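Local coordinates for protein PCP domain (Thermobifida fusca, PDB 7KW3) that probably carries amino acid and peptide intermediates, tethered to a phosphopantetheine arm, between the catalytic domains of a non-ribosomal peptide synthetase, at residues R3-A6 / E10-L13; A18-L23 / S39-R44; R44-A49 / W54-R59. One frame throughout, in Å; residues are numbered along the deposited sequence.

Interaction 1 of 3, residues R3-A6 / E10-L13; sequences REPA and EAAL
Pro5 and Glu10 carry most of this surface contact, in which the N-terminal loop folds back over the first turns of helix 8-21, the first helix of the carrier-domain helical bundle. The CB-CG side of the proline ring abuts the helix backbone where Glu10 joins Ala11. Pro5 CB sits 3.3 Å from Ala11 N and, tightly, 3.4 Å from Ala11 CA, while Pro5 CG meets Ala11 CB at 3.6 Å. The same Pro5 CB also touches Glu10 CB at 3.7 Å. With CG anti to its own carbonyl carbon (chi1 -69°) and the chain extended beyond, Glu10 reaches back along the loop. There Ala6 N donates to Glu10 OE2 at 2.8 Å in a nearly straight bond (166°) that arrives from above the carboxylate plane, 40° out of it. Thr7 OG1 holds the Glu10 backbone N, and Ala68 and Ala71 of helix 67-73 touch the Glu10 side chain. With an alanine here the carboxylate is gone, and Ala6 N would probably lose this acceptor, leaving the loop freer to lift from the helix. The carboxylate makes one further link: a water gives protons both to Glu10 OE2, at 2.7 Å, and to Glu4 O, at 3.1 Å.

Interaction 2 of 3, residues A18-L23 / S39-R44; sequences AEVLGL and SVLTLR
Arg44, whose CB rests against Val20, turns one face of its guanidinium to Val40 CG1, 3.3 Å above the plane and offset toward the rim. At the edge, in the plane, sits a water that accepts from Arg44 NH1 at 3.0 Å and donates to Val20 O at 2.8 Å. The chain of Arg44 is extended from CG to NE, which carries the charged end past the apolar seam to this bridge near the C-terminal end of helix 8-21. Val20 meets helix 39-51 with both methyls. Val20 CG1, anti to the backbone N (chi1 160°), lies 3.5 Å from Leu41 O. The other methyl, Val20 CG2, packs on Arg44 CB at 4.1 Å. The Val20 and Leu41 side chains run antiparallel alongside one another, with Leu41 CD2 4.0 Å from Val20 CG1. At the margin Leu21 CD2 meets Leu41 CD1, also at 4.0 Å. No direct hydrogen bond joins the two segments. Phe32 lies against Leu41, Leu35 touches Leu21, and Asp38 OD1 takes the Leu41 backbone N. Ser39 follows Asp38 in a Gly-Asp-Ser sequence, as does the phosphopantetheine-bearing serine of related carrier domains, and is probably the attachment point here. The contact thus joins the first long helix to the helix that begins at that serine, a packing typical of the peptidyl carrier four-helix bundle.

Interaction 3 of 3, residues R44-A49 / W54-R59; sequences RLVHRA and WEISAR
Val46 and Ala49 pack with Ile56 in a partly buried helix-to-loop contact, where the chain leaving helix 39-51 turns back along it through strand 54-55 to the start of helix 58-63. Ile56 puts CG1 between its backbone N and carbonyl carbon (chi1 51°), which brings Ile56 CD1 to Ala49 CB at 3.8 Å and to Leu45 CG at 4.2 Å. The side chains of Leu45 and Ile56 cross there at about a right angle. The closest contacts of Val46's methyls are to backbone: Val46 CG1 lies 3.5 Å from Ile56 O, and Val46 CG2 3.6 Å from Ala58 N. Just beyond, Ser57 is the N-cap of helix 58-63, with its OG bonded to His60 N. The direct polar tie is Trp54 N to Ala49 O, 2.9 Å, with the donor 36° out of the carbonyl plane. A water bridges the backbones beside Val46: it accepts from Ile56 N at 2.8 Å and lies 2.9 Å from Val46 O as well as from Trp54 O. Val61 and Ala74 also touch Ile56, and Glu55 pairs with Gln75 across the two-stranded sheet. Alkyl side chains make the apolar part, and the backbone atoms that join the segments do so by one direct bond and one water; no side-chain hydrogen bond links the returning chain to the helix.

Interaction 1 is a surface contact, whereas interactions 2 and 3 are partly buried and share helix 39-51, with Arg44 common to both. Helix 8-21 serves interactions 1 and 2 from its two ends, on opposite sides of the chain's centre. Chemistry follows place: a carboxylate-to-backbone bond holds the exposed terminus, methyl packing joins the two helices with water only at the margin, and a backbone bond plus aliphatic contacts hold the returning chain. Interaction 3 touches both others, while interactions 1 and 2 do not meet: Leu13 CD2 packs on Ala49 CB, 3.9 Å away, and Val20 CG2 on Arg48 CD, 3.6 Å away. Ala12 also meets Trp54, and Glu19 and Arg48 form a weak, long ion pair.

Interaction 1 of 3, residues R3-A6 / E10-L13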
ATOM      1  N   ARG A   3      14.111   0.180  -2.302  1.00 75.57           N
ATOM      2  CA  ARG A   3      14.014   1.568  -1.848  1.00 75.60           C
ATOM      3  C   ARG A   3      13.262   1.667  -0.522  1.00 65.37           C
ATOM      4  O   ARG A   3      12.074   1.333  -0.441  1.00 61.82           O
ATOM      5  CB  ARG A   3      13.326   2.434  -2.902  1.00 71.89           C
ATOM      6  CG  ARG A   3      12.868   3.791  -2.367  1.00 78.93           C
ATOM      7  CD  ARG A   3      12.243   4.650  -3.448  1.00 74.40           C
ATOM      8  NE  ARG A   3      13.129   4.739  -4.599  1.00 83.24           N
ATOM      9  CZ  ARG A   3      12.779   5.253  -5.772  1.00 81.84           C
ATOM     10  NH1 ARG A   3      13.658   5.285  -6.773  1.00 82.94           N
ATOM     11  NH2 ARG A   3      11.550   5.735  -5.940  1.00 79.34           N
ATOM     12  N   GLU A   4      13.952   2.160   0.504  1.00 63.23           N
ATOM     13  CA  GLU A   4      13.358   2.330   1.818  1.00 61.80           C
ATOM     14  C   GLU A   4      12.255   3.385   1.793  1.00 58.07           C
ATOM     15  O   GLU A   4      12.355   4.389   1.086  1.00 55.61           O
ATOM     16  CB  GLU A   4      14.423   2.743   2.832  1.00 57.74           C
ATOM     17  CG  GLU A   4      15.332   1.597   3.274  1.00 59.64           C
ATOM     18  CD  GLU A   4      14.552   0.377   3.777  1.00 61.88           C
ATOM     19  OE1 GLU A   4      14.773  -0.738   3.253  1.00 66.07           O
ATOM     20  OE2 GLU A   4      13.717   0.536   4.691  1.00 59.22           O
ATOM     21  N   PRO A   5      11.203   3.190   2.576  1.00 53.17           N
ATOM     22  CA  PRO A   5      10.185   4.237   2.708  1.00 51.75           C
ATOM     23  C   PRO A   5      10.779   5.488   3.334  1.00 50.32           C
ATOM     24  O   PRO A   5      11.710   5.432   4.145  1.00 48.62           O
ATOM     25  CB  PRO A   5       9.141   3.599   3.624  1.00 46.40           C
ATOM     26  CG  PRO A   5       9.940   2.655   4.462  1.00 52.23           C
ATOM     27  CD  PRO A   5      11.044   2.126   3.579  1.00 50.49           C
ATOM     28  N   ALA A   6      10.247   6.637   2.931  1.00 47.44           N
ATOM     29  CA  ALA A   6      10.762   7.903   3.428  1.00 47.91           C
ATOM     30  C   ALA A   6       9.770   8.634   4.318  1.00 44.45           C
ATOM     31  O   ALA A   6      10.123   9.668   4.889  1.00 48.19           O
ATOM     32  CB  ALA A   6      11.185   8.811   2.263  1.00 46.22           C
ATOM     33  N   GLU A  10       4.412   5.819   3.703  1.00 38.74           N
ATOM     34  CA  GLU A  10       5.132   4.882   2.841  1.00 42.14           C
ATOM     35  C   GLU A  10       5.518   3.618   3.594  1.00 41.45           C
ATOM     36  O   GLU A  10       5.323   2.510   3.088  1.00 43.52           O
ATOM     37  CB  GLU A  10       6.373   5.548   2.244  1.00 42.21           C
ATOM     38  CG  GLU A  10       6.042   6.617   1.230  1.00 41.32           C
ATOM     39  CD  GLU A  10       7.263   7.247   0.588  1.00 45.32           C
ATOM     40  OE1 GLU A  10       7.055   8.232  -0.140  1.00 49.69           O
ATOM     41  OE2 GLU A  10       8.412   6.769   0.786  1.00 44.42           O
ATOM     42  N   ALA A  11       6.045   3.761   4.817  1.00 44.31           N
ATOM     43  CA  ALA A  11       6.505   2.596   5.567  1.00 44.42           C
ATOM     44  C   ALA A  11       5.351   1.680   5.928  1.00 43.54           C
ATOM     45  O   ALA A  11       5.475   0.452   5.841  1.00 44.58           O
ATOM     46  CB  ALA A  11       7.251   3.032   6.824  1.00 38.03           C
ATOM     47  N   ALA A  12       4.218   2.258   6.321  1.00 38.55           N
ATOM     48  CA  ALA A  12       3.062   1.435   6.635  1.00 41.10           C
ATOM     49  C   ALA A  12       2.574   0.687   5.397  1.00 42.11           C
ATOM     50  O   ALA A  12       2.286  -0.516   5.465  1.00 42.57           O
ATOM     51  CB  ALA A  12       1.955   2.299   7.233  1.00 42.18           C
ATOM     52  N   LEU A  13       2.519   1.370   4.245  1.00 39.77           N
ATOM     53  CA  LEU A  13       1.999   0.725   3.040  1.00 40.99           C
ATOM     54  C   LEU A  13       2.967  -0.329   2.503  1.00 46.17           C
ATOM     55  O   LEU A  13       2.530  -1.378   2.012  1.00 46.05           O
ATOM     56  CB  LEU A  13       1.670   1.771   1.966  1.00 40.55           C
ATOM     57  CG  LEU A  13       0.414   2.615   2.222  1.00 36.51           C
ATOM     58  CD1 LEU A  13       0.239   3.703   1.184  1.00 40.77           C
ATOM     59  CD2 LEU A  13      -0.808   1.736   2.276  1.00 39.96           C
TER
HETATM   60  O   HOH W   1      10.772   6.507  -0.529  1.00 56.24           O

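Interaction 2 of 3, residues A18-L23 / S39-R44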
ATOM      1  N   ALA A  18       3.644  -6.019   1.483  1.00 45.78           N
ATOM      2  CA  ALA A  18       4.371  -7.267   1.667  1.00 53.10           C
ATOM      3  C   ALA A  18       3.485  -8.315   2.322  1.00 52.43           C
ATOM      4  O   ALA A  18       3.478  -9.479   1.908  1.00 51.48           O
ATOM      5  CB  ALA A  18       5.633  -7.023   2.497  1.00 52.54           C
ATOM      6  N   GLU A  19       2.704  -7.910   3.325  1.00 47.51           N
ATOM      7  CA  GLU A  19       1.843  -8.863   4.010  1.00 50.13           C
ATOM      8  C   GLU A  19       0.730  -9.358   3.092  1.00 54.69           C
ATOM      9  O   GLU A  19       0.431 -10.557   3.060  1.00 55.31           O
ATOM     10  CB  GLU A  19       1.260  -8.220   5.269  1.00 52.45           C
ATOM     11  CG  GLU A  19       0.235  -9.092   5.991  1.00 71.42           C
ATOM     12  CD  GLU A  19      -0.776  -8.262   6.788  1.00 97.77           C
ATOM     13  OE1 GLU A  19      -1.872  -8.788   7.085  1.00101.31           O
ATOM     14  OE2 GLU A  19      -0.481  -7.083   7.111  1.00 96.64           O
ATOM     15  N   VAL A  20       0.119  -8.453   2.326  1.00 47.98           N
ATOM     16  CA  VAL A  20      -1.017  -8.823   1.486  1.00 49.82           C
ATOM     17  C   VAL A  20      -0.557  -9.655   0.298  1.00 51.28           C
ATOM     18  O   VAL A  20      -1.217 -10.626  -0.085  1.00 50.56           O
ATOM     19  CB  VAL A  20      -1.776  -7.558   1.032  1.00 45.75           C
ATOM     20  CG1 VAL A  20      -2.625  -7.836  -0.183  1.00 48.92           C
ATOM     21  CG2 VAL A  20      -2.642  -7.033   2.158  1.00 48.83           C
ATOM     22  N   LEU A  21       0.572  -9.285  -0.310  1.00 49.12           N
ATOM     23  CA  LEU A  21       1.084  -9.998  -1.472  1.00 51.62           C
ATOM     24  C   LEU A  21       1.890 -11.237  -1.103  1.00 54.76           C
ATOM     25  O   LEU A  21       2.300 -11.976  -2.004  1.00 52.63           O
ATOM     26  CB  LEU A  21       1.948  -9.067  -2.333  1.00 53.03           C
ATOM     27  CG  LEU A  21       1.226  -7.882  -2.975  1.00 51.05           C
ATOM     28  CD1 LEU A  21       2.233  -6.838  -3.423  1.00 50.71           C
ATOM     29  CD2 LEU A  21       0.381  -8.351  -4.148  1.00 56.08           C
ATOM     30  N   GLY A  22       2.116 -11.492   0.187  1.00 52.90           N
ATOM     31  CA  GLY A  22       2.879 -12.664   0.584  1.00 53.51           C
ATOM     32  C   GLY A  22       4.371 -12.552   0.369  1.00 57.78           C
ATOM     33  O   GLY A  22       5.051 -13.571   0.274  1.00 63.95           O
ATOM     34  N   LEU A  23       4.898 -11.339   0.295  1.00 58.03           N
ATOM     35  CA  LEU A  23       6.314 -11.102   0.072  1.00 61.02           C
ATOM     36  C   LEU A  23       7.002 -10.784   1.395  1.00 67.74           C
ATOM     37  O   LEU A  23       6.358 -10.445   2.392  1.00 65.81           O
ATOM     38  CB  LEU A  23       6.511  -9.963  -0.933  1.00 57.66           C
ATOM     39  CG  LEU A  23       5.900 -10.242  -2.310  1.00 62.11           C
ATOM     40  CD1 LEU A  23       5.871  -9.000  -3.193  1.00 50.24           C
ATOM     41  CD2 LEU A  23       6.657 -11.380  -3.010  1.00 55.08           C
ATOM     42  N   SER A  39      -8.327  -7.587  -7.550  1.00 51.94           N
ATOM     43  CA  SER A  39      -9.450  -7.042  -6.786  1.00 51.40           C
ATOM     44  C   SER A  39      -9.503  -7.598  -5.368  1.00 50.21           C
ATOM     45  O   SER A  39      -9.738  -6.845  -4.417  1.00 51.11           O
ATOM     46  CB  SER A  39     -10.765  -7.314  -7.507  1.00 51.62           C
ATOM     47  OG  SER A  39     -10.903  -6.456  -8.622  1.00 54.56           O
ATOM     48  N   VAL A  40      -9.289  -8.907  -5.204  1.00 45.12           N
ATOM     49  CA  VAL A  40      -9.288  -9.501  -3.871  1.00 40.93           C
ATOM     50  C   VAL A  40      -8.190  -8.880  -3.017  1.00 47.70           C
ATOM     51  O   VAL A  40      -8.415  -8.465  -1.873  1.00 47.03           O
ATOM     52  CB  VAL A  40      -9.113 -11.029  -3.956  1.00 48.08           C
ATOM     53  CG1 VAL A  40      -9.131 -11.614  -2.566  1.00 46.75           C
ATOM     54  CG2 VAL A  40     -10.188 -11.675  -4.842  1.00 53.16           C
ATOM     55  N   LEU A  41      -6.977  -8.823  -3.556  1.00 45.52           N
ATOM     56  CA  LEU A  41      -5.868  -8.325  -2.757  1.00 46.15           C
ATOM     57  C   LEU A  41      -5.985  -6.826  -2.509  1.00 46.07           C
ATOM     58  O   LEU A  41      -5.487  -6.334  -1.487  1.00 43.99           O
ATOM     59  CB  LEU A  41      -4.549  -8.673  -3.435  1.00 46.26           C
ATOM     60  CG  LEU A  41      -4.338 -10.183  -3.568  1.00 54.47           C
ATOM     61  CD1 LEU A  41      -3.020 -10.479  -4.258  1.00 52.45           C
ATOM     62  CD2 LEU A  41      -4.390 -10.857  -2.201  1.00 54.17           C
ATOM     63  N   THR A  42      -6.639  -6.096  -3.420  1.00 43.53           N
ATOM     64  CA  THR A  42      -6.875  -4.670  -3.208  1.00 44.23           C
ATOM     65  C   THR A  42      -7.798  -4.456  -2.018  1.00 45.10           C
ATOM     66  O   THR A  42      -7.528  -3.618  -1.146  1.00 42.34           O
ATOM     67  CB  THR A  42      -7.474  -4.039  -4.472  1.00 48.92           C
ATOM     68  OG1 THR A  42      -6.526  -4.091  -5.540  1.00 43.55           O
ATOM     69  CG2 THR A  42      -7.851  -2.584  -4.233  1.00 44.26           C
ATOM     70  N   LEU A  43      -8.894  -5.216  -1.970  1.00 44.06           N
ATOM     71  CA  LEU A  43      -9.785  -5.193  -0.818  1.00 45.85           C
ATOM     72  C   LEU A  43      -9.003  -5.394   0.475  1.00 47.26           C
ATOM     73  O   LEU A  43      -9.185  -4.655   1.447  1.00 43.98           O
ATOM     74  CB  LEU A  43     -10.864  -6.268  -0.974  1.00 45.71           C
ATOM     75  CG  LEU A  43     -12.020  -6.198   0.027  1.00 51.84           C
ATOM     76  CD1 LEU A  43     -12.809  -4.934  -0.213  1.00 59.80           C
ATOM     77  CD2 LEU A  43     -12.941  -7.389  -0.076  1.00 48.32           C
ATOM     78  N   ARG A  44      -8.104  -6.381   0.493  1.00 44.47           N
ATOM     79  CA  ARG A  44      -7.343  -6.658   1.709  1.00 47.57           C
ATOM     80  C   ARG A  44      -6.386  -5.526   2.037  1.00 46.81           C
ATOM     81  O   ARG A  44      -6.227  -5.166   3.210  1.00 45.87           O
ATOM     82  CB  ARG A  44      -6.582  -7.973   1.567  1.00 44.80           C
ATOM     83  CG  ARG A  44      -7.499  -9.156   1.526  1.00 44.61           C
ATOM     84  CD  ARG A  44      -6.745 -10.423   1.204  1.00 45.96           C
ATOM     85  NE  ARG A  44      -7.678 -11.494   0.916  1.00 46.25           N
ATOM     86  CZ  ARG A  44      -7.317 -12.711   0.526  1.00 47.83           C
ATOM     87  NH1 ARG A  44      -6.035 -13.001   0.376  1.00 46.78           N
ATOM     88  NH2 ARG A  44      -8.238 -13.633   0.278  1.00 45.94           N
TER
HETATM   89  O   HOH W   2      -3.507 -11.618   1.242  1.00 52.84           O

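Interaction 3 of 3, residues R44-A49 / W54-R59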
ATOM      1  N   ARG A  44      -8.104  -6.381   0.493  1.00 44.47           N
ATOM      2  CA  ARG A  44      -7.343  -6.658   1.709  1.00 47.57           C
ATOM      3  C   ARG A  44      -6.386  -5.526   2.037  1.00 46.81           C
ATOM      4  O   ARG A  44      -6.227  -5.166   3.210  1.00 45.87           O
ATOM      5  CB  ARG A  44      -6.582  -7.973   1.567  1.00 44.80           C
ATOM      6  CG  ARG A  44      -7.499  -9.156   1.526  1.00 44.61           C
ATOM      7  CD  ARG A  44      -6.745 -10.423   1.204  1.00 45.96           C
ATOM      8  NE  ARG A  44      -7.678 -11.494   0.916  1.00 46.25           N
ATOM      9  CZ  ARG A  44      -7.317 -12.711   0.526  1.00 47.83           C
ATOM     10  NH1 ARG A  44      -6.035 -13.001   0.376  1.00 46.78           N
ATOM     11  NH2 ARG A  44      -8.238 -13.633   0.278  1.00 45.94           N
ATOM     12  N   LEU A  45      -5.726  -4.972   1.017  1.00 43.20           N
ATOM     13  CA  LEU A  45      -4.828  -3.842   1.224  1.00 41.09           C
ATOM     14  C   LEU A  45      -5.555  -2.670   1.878  1.00 43.00           C
ATOM     15  O   LEU A  45      -5.032  -2.053   2.809  1.00 41.95           O
ATOM     16  CB  LEU A  45      -4.210  -3.425  -0.114  1.00 39.89           C
ATOM     17  CG  LEU A  45      -3.562  -2.050  -0.284  1.00 39.89           C
ATOM     18  CD1 LEU A  45      -2.405  -1.861   0.685  1.00 38.97           C
ATOM     19  CD2 LEU A  45      -3.070  -1.877  -1.709  1.00 42.64           C
ATOM     20  N   VAL A  46      -6.773  -2.360   1.413  1.00 41.21           N
ATOM     21  CA  VAL A  46      -7.542  -1.254   1.988  1.00 42.65           C
ATOM     22  C   VAL A  46      -7.794  -1.481   3.479  1.00 44.57           C
ATOM     23  O   VAL A  46      -7.548  -0.592   4.303  1.00 42.09           O
ATOM     24  CB  VAL A  46      -8.863  -1.055   1.220  1.00 43.08           C
ATOM     25  CG1 VAL A  46      -9.815  -0.140   2.010  1.00 35.06           C
ATOM     26  CG2 VAL A  46      -8.601  -0.501  -0.179  1.00 38.16           C
ATOM     27  N   HIS A  47      -8.302  -2.670   3.844  1.00 41.84           N
ATOM     28  CA  HIS A  47      -8.546  -2.996   5.254  1.00 45.12           C
ATOM     29  C   HIS A  47      -7.274  -2.921   6.085  1.00 43.11           C
ATOM     30  O   HIS A  47      -7.287  -2.403   7.206  1.00 41.34           O
ATOM     31  CB  HIS A  47      -9.110  -4.409   5.404  1.00 51.30           C
ATOM     32  CG  HIS A  47     -10.374  -4.659   4.654  1.00 63.54           C
ATOM     33  ND1 HIS A  47     -11.337  -3.687   4.467  1.00 67.19           N
ATOM     34  CD2 HIS A  47     -10.848  -5.780   4.058  1.00 63.84           C
ATOM     35  CE1 HIS A  47     -12.349  -4.200   3.788  1.00 68.74           C
ATOM     36  NE2 HIS A  47     -12.079  -5.467   3.528  1.00 67.72           N
ATOM     37  N   ARG A  48      -6.185  -3.502   5.587  1.00 40.39           N
ATOM     38  CA  ARG A  48      -4.998  -3.611   6.419  1.00 45.60           C
ATOM     39  C   ARG A  48      -4.280  -2.276   6.523  1.00 44.79           C
ATOM     40  O   ARG A  48      -3.692  -1.973   7.566  1.00 44.42           O
ATOM     41  CB  ARG A  48      -4.093  -4.728   5.884  1.00 46.02           C
ATOM     42  CG  ARG A  48      -4.545  -6.121   6.370  1.00 58.35           C
ATOM     43  CD  ARG A  48      -4.100  -7.300   5.486  1.00 76.75           C
ATOM     44  NE  ARG A  48      -5.137  -8.346   5.436  1.00 97.07           N
ATOM     45  CZ  ARG A  48      -4.992  -9.583   4.943  1.00 85.93           C
ATOM     46  NH1 ARG A  48      -3.828  -9.999   4.439  1.00 71.96           N
ATOM     47  NH2 ARG A  48      -6.031 -10.417   4.959  1.00 74.83           N
ATOM     48  N   ALA A  49      -4.374  -1.447   5.481  1.00 41.02           N
ATOM     49  CA  ALA A  49      -3.864  -0.084   5.569  1.00 43.40           C
ATOM     50  C   ALA A  49      -4.585   0.702   6.657  1.00 45.50           C
ATOM     51  O   ALA A  49      -3.955   1.434   7.431  1.00 41.63           O
ATOM     52  CB  ALA A  49      -4.006   0.617   4.213  1.00 37.37           C
ATOM     53  N   TRP A  54      -3.879   4.245   8.108  1.00 36.68           N
ATOM     54  CA  TRP A  54      -3.955   5.021   6.877  1.00 37.99           C
ATOM     55  C   TRP A  54      -5.205   4.660   6.083  1.00 41.08           C
ATOM     56  O   TRP A  54      -5.465   3.486   5.790  1.00 39.23           O
ATOM     57  CB  TRP A  54      -2.661   4.844   6.056  1.00 35.63           C
ATOM     58  CG  TRP A  54      -1.519   5.394   6.857  1.00 40.96           C
ATOM     59  CD1 TRP A  54      -0.682   4.693   7.691  1.00 41.78           C
ATOM     60  CD2 TRP A  54      -1.155   6.776   6.996  1.00 38.34           C
ATOM     61  NE1 TRP A  54       0.200   5.550   8.302  1.00 43.49           N
ATOM     62  CE2 TRP A  54      -0.065   6.832   7.898  1.00 37.59           C
ATOM     63  CE3 TRP A  54      -1.629   7.967   6.427  1.00 38.09           C
ATOM     64  CZ2 TRP A  54       0.551   8.036   8.259  1.00 40.11           C
ATOM     65  CZ3 TRP A  54      -1.014   9.169   6.783  1.00 40.30           C
ATOM     66  CH2 TRP A  54       0.068   9.192   7.696  1.00 41.79           C
ATOM     67  N   GLU A  55      -5.976   5.685   5.748  1.00 37.19           N
ATOM     68  CA  GLU A  55      -7.252   5.550   5.064  1.00 38.91           C
ATOM     69  C   GLU A  55      -7.035   5.703   3.566  1.00 40.62           C
ATOM     70  O   GLU A  55      -6.602   6.765   3.110  1.00 40.31           O
ATOM     71  CB  GLU A  55      -8.233   6.610   5.558  1.00 38.60           C
ATOM     72  CG  GLU A  55      -9.392   6.058   6.316  1.00 53.65           C
ATOM     73  CD  GLU A  55     -10.530   7.043   6.420  1.00 57.30           C
ATOM     74  OE1 GLU A  55     -11.616   6.749   5.882  1.00 61.44           O
ATOM     75  OE2 GLU A  55     -10.338   8.109   7.042  1.00 55.93           O
ATOM     76  N   ILE A  56      -7.340   4.651   2.809  1.00 38.53           N
ATOM     77  CA  ILE A  56      -7.334   4.700   1.354  1.00 37.43           C
ATOM     78  C   ILE A  56      -8.584   4.002   0.841  1.00 43.87           C
ATOM     79  O   ILE A  56      -9.271   3.286   1.574  1.00 43.48           O
ATOM     80  CB  ILE A  56      -6.086   4.040   0.737  1.00 39.03           C
ATOM     81  CG1 ILE A  56      -5.899   2.639   1.315  1.00 37.21           C
ATOM     82  CG2 ILE A  56      -4.859   4.915   0.955  1.00 36.27           C
ATOM     83  CD1 ILE A  56      -4.795   1.838   0.662  1.00 37.44           C
ATOM     84  N   SER A  57      -8.869   4.220  -0.439  1.00 43.13           N
ATOM     85  CA  SER A  57      -9.925   3.509  -1.144  1.00 39.50           C
ATOM     86  C   SER A  57      -9.343   2.566  -2.192  1.00 43.68           C
ATOM     87  O   SER A  57      -8.197   2.709  -2.638  1.00 42.70           O
ATOM     88  CB  SER A  57     -10.880   4.481  -1.832  1.00 43.95           C
ATOM     89  OG  SER A  57     -10.246   5.050  -2.970  1.00 44.39           O
ATOM     90  N   ALA A  58     -10.176   1.607  -2.607  1.00 45.46           N
ATOM     91  CA  ALA A  58      -9.827   0.762  -3.742  1.00 40.97           C
ATOM     92  C   ALA A  58      -9.519   1.601  -4.974  1.00 44.94           C
ATOM     93  O   ALA A  58      -8.584   1.295  -5.718  1.00 44.91           O
ATOM     94  CB  ALA A  58     -10.963  -0.226  -4.036  1.00 41.09           C
ATOM     95  N   ARG A  59     -10.309   2.658  -5.219  1.00 43.95           N
ATOM     96  CA  ARG A  59     -10.040   3.537  -6.353  1.00 45.78           C
ATOM     97  C   ARG A  59      -8.657   4.177  -6.248  1.00 45.71           C
ATOM     98  O   ARG A  59      -7.973   4.356  -7.263  1.00 46.35           O
ATOM     99  CB  ARG A  59     -11.129   4.610  -6.477  1.00 47.98           C
ATOM    100  CG  ARG A  59     -12.298   4.149  -7.326  1.00 56.53           C
ATOM    101  CD  ARG A  59     -13.312   5.230  -7.612  1.00 61.63           C
ATOM    102  NE  ARG A  59     -14.438   4.649  -8.333  1.00 75.13           N
ATOM    103  CZ  ARG A  59     -15.465   4.036  -7.750  1.00 78.09           C
ATOM    104  NH1 ARG A  59     -15.520   3.939  -6.426  1.00 72.14           N
ATOM    105  NH2 ARG A  59     -16.445   3.531  -8.492  1.00 78.61           N
TER
HETATM  106  O   HOH W   3      -7.605   2.310   4.316  1.00 37.47           O